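PDB 1YJG: surface protein VspA from Borrelia turicatae, which probably helps the spirochaete evade host immunity as one of a set of antigenically distinct variable surface lipoproteins expressed one at a time. Local coordinates for residues A[128-131]-A[132-136]. Residues are numbered along the deposited sequence; the frame is centred on the assembly and turned at random.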
ATOM      1  N   GLY A 128      -4.393  18.004  -3.833  1.00 20.34           N
ATOM      2  CA  GLY A 128      -4.808  16.617  -3.679  1.00 13.80           C
ATOM      3  C   GLY A 128      -5.022  16.097  -2.267  1.00 13.76           C
ATOM      4  O   GLY A 128      -5.763  15.150  -2.079  1.00 15.94           O
ATOM      5  N   ALA A 129      -4.389  16.697  -1.267  1.00 16.79           N
ATOM      6  CA  ALA A 129      -4.541  16.223   0.116  1.00 17.35           C
ATOM      7  C   ALA A 129      -5.993  16.297   0.641  1.00 17.84           C
ATOM      8  O   ALA A 129      -6.426  15.420   1.388  1.00 13.97           O
ATOM      9  CB  ALA A 129      -3.561  16.929   1.041  1.00 14.96           C
ATOM     10  N   GLU A 130      -6.740  17.325   0.239  1.00 17.79           N
ATOM     11  CA  GLU A 130      -8.129  17.465   0.667  1.00 17.66           C
ATOM     12  C   GLU A 130      -8.931  16.286   0.141  1.00 15.16           C
ATOM     13  O   GLU A 130      -9.724  15.702   0.865  1.00 14.43           O
ATOM     14  CB  GLU A 130      -8.734  18.764   0.144  1.00 19.40           C
ATOM     15  CG  GLU A 130     -10.219  18.948   0.439  1.00 23.81           C
ATOM     16  CD  GLU A 130     -10.531  19.198   1.916  1.00 27.53           C
ATOM     17  OE1 GLU A 130     -11.720  19.406   2.235  1.00 32.78           O
ATOM     18  OE2 GLU A 130      -9.607  19.193   2.763  1.00 28.65           O
ATOM     19  N   GLU A 131      -8.693  15.937  -1.124  1.00 14.74           N
ATOM     20  CA  GLU A 131      -9.383  14.836  -1.778  1.00 13.67           C
ATOM     21  C   GLU A 131      -9.001  13.503  -1.113  1.00 11.61           C
ATOM     22  O   GLU A 131      -9.815  12.588  -1.014  1.00 16.99           O
ATOM     23  CB  GLU A 131      -9.061  14.814  -3.282  1.00 14.64           C
ATOM     24  CG  GLU A 131      -9.677  15.951  -4.114  1.00 14.21           C
ATOM     25  CD  GLU A 131      -8.922  17.284  -4.040  1.00 15.54           C
ATOM     26  OE1 GLU A 131      -7.840  17.352  -3.420  1.00 11.58           O
ATOM     27  OE2 GLU A 131      -9.410  18.288  -4.614  1.00 14.95           O
ATOM     28  N   LEU A 132      -7.749  13.409  -0.679  1.00 10.91           N
ATOM     29  CA  LEU A 132      -7.214  12.226  -0.025  1.00  9.11           C
ATOM     30  C   LEU A 132      -7.871  12.039   1.331  1.00 12.26           C
ATOM     31  O   LEU A 132      -8.107  10.897   1.750  1.00 11.54           O
ATOM     32  CB  LEU A 132      -5.700  12.330   0.098  1.00  8.57           C
ATOM     33  CG  LEU A 132      -4.967  11.149   0.724  1.00 11.19           C
ATOM     34  CD1 LEU A 132      -5.243   9.853  -0.055  1.00 11.52           C
ATOM     35  CD2 LEU A 132      -3.486  11.469   0.784  1.00 11.20           C
ATOM     36  N   ILE A 133      -8.176  13.153   2.006  1.00 11.92           N
ATOM     37  CA  ILE A 133      -8.840  13.111   3.308  1.00 13.59           C
ATOM     38  C   ILE A 133     -10.241  12.537   3.125  1.00 14.02           C
ATOM     39  O   ILE A 133     -10.680  11.697   3.906  1.00  8.89           O
ATOM     40  CB  ILE A 133      -8.927  14.520   3.947  1.00 13.87           C
ATOM     41  CG1 ILE A 133      -7.593  14.885   4.600  1.00 13.79           C
ATOM     42  CG2 ILE A 133     -10.072  14.600   4.984  1.00 14.80           C
ATOM     43  CD1 ILE A 133      -7.497  16.357   5.040  1.00 11.76           C
ATOM     44  N   LYS A 134     -10.944  13.018   2.097  1.00 16.68           N
ATOM     45  CA  LYS A 134     -12.300  12.552   1.794  1.00 17.47           C
ATOM     46  C   LYS A 134     -12.262  11.076   1.395  1.00 15.05           C
ATOM     47  O   LYS A 134     -13.158  10.314   1.724  1.00 13.17           O
ATOM     48  CB  LYS A 134     -12.945  13.396   0.676  1.00 19.13           C
ATOM     49  CG  LYS A 134     -13.062  14.890   1.036  1.00 23.63           C
ATOM     50  CD  LYS A 134     -13.977  15.690   0.090  1.00 26.34           C
ATOM     51  CE  LYS A 134     -14.375  17.050   0.690  1.00 27.29           C
ATOM     52  NZ  LYS A 134     -13.883  18.199  -0.136  1.00 29.11           N
ATOM     53  N   LEU A 135     -11.197  10.675   0.709  1.00 14.28           N
ATOM     54  CA  LEU A 135     -11.033   9.293   0.273  1.00 10.76           C
ATOM     55  C   LEU A 135     -10.885   8.383   1.485  1.00 12.76           C
ATOM     56  O   LEU A 135     -11.380   7.251   1.478  1.00  8.75           O
ATOM     57  CB  LEU A 135      -9.800   9.177  -0.617  1.00 13.02           C
ATOM     58  CG  LEU A 135      -9.318   7.813  -1.091  1.00  9.95           C
ATOM     59  CD1 LEU A 135     -10.422   7.054  -1.786  1.00 12.43           C
ATOM     60  CD2 LEU A 135      -8.114   7.992  -2.021  1.00  8.76           C
ATOM     61  N   ASN A 136     -10.186   8.887   2.509  1.00 11.97           N
ATOM     62  CA  ASN A 136      -9.959   8.155   3.752  1.00 12.58           C
ATOM     63  C   ASN A 136     -11.277   7.995   4.507  1.00 13.41           C
ATOM     64  O   ASN A 136     -11.601   6.929   5.010  1.00 11.94           O
ATOM     65  CB  ASN A 136      -8.934   8.880   4.642  1.00 11.15           C
ATOM     66  CG  ASN A 136      -7.495   8.421   4.393  1.00 13.89           C
ATOM     67  OD1 ASN A 136      -7.012   7.495   5.040  1.00 15.81           O
ATOM     68  ND2 ASN A 136      -6.806   9.083   3.467  1.00 11.29           N
TER
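Leu132 N donates to Gly128 O (3.0 Å), opening an i to i+4 ladder that Ile133 to Ala129, Lys134 to Glu130 and Leu135 to Glu131 carry on through the first turns of helix 129-155, in the helical bundle of the VspA core fragment. Gly128 is its N-cap, at a positive phi of 121° that suits glycine. On the outer flank Glu130 and Lys134, one turn apart, form a long, weak salt bridge, OE1 to NZ at 3.4 Å. The lysine ammonium also lies 3.8 Å from CG of Glu130, and Lys134 CG rests 3.4 Å from Glu130 O. Glu130 CG is anti to the backbone N (chi1 175°), and a bend at chi2 brings the carboxylate to the lysine. Glu131 OE2 instead makes a salt bridge to Lys95 of helix 76-98. Leu132 and Leu135 face the bundle, Leu132 meeting Ile24 and Leu135 meeting Val21, Val85 and Ala88. Buried Asn136 folds back so that ND2 donates to Leu132 O at 2.8 Å, while OD1 accepts from Lys22. Asn136 N also donates to Leu132 O, from the opposite face of the carbonyl plane to ND2. Both polar atoms of the buried Asn136 amide thus have partners within the bundle, and the acidic side chains in this first turn probably interact favourably with the helix dipole.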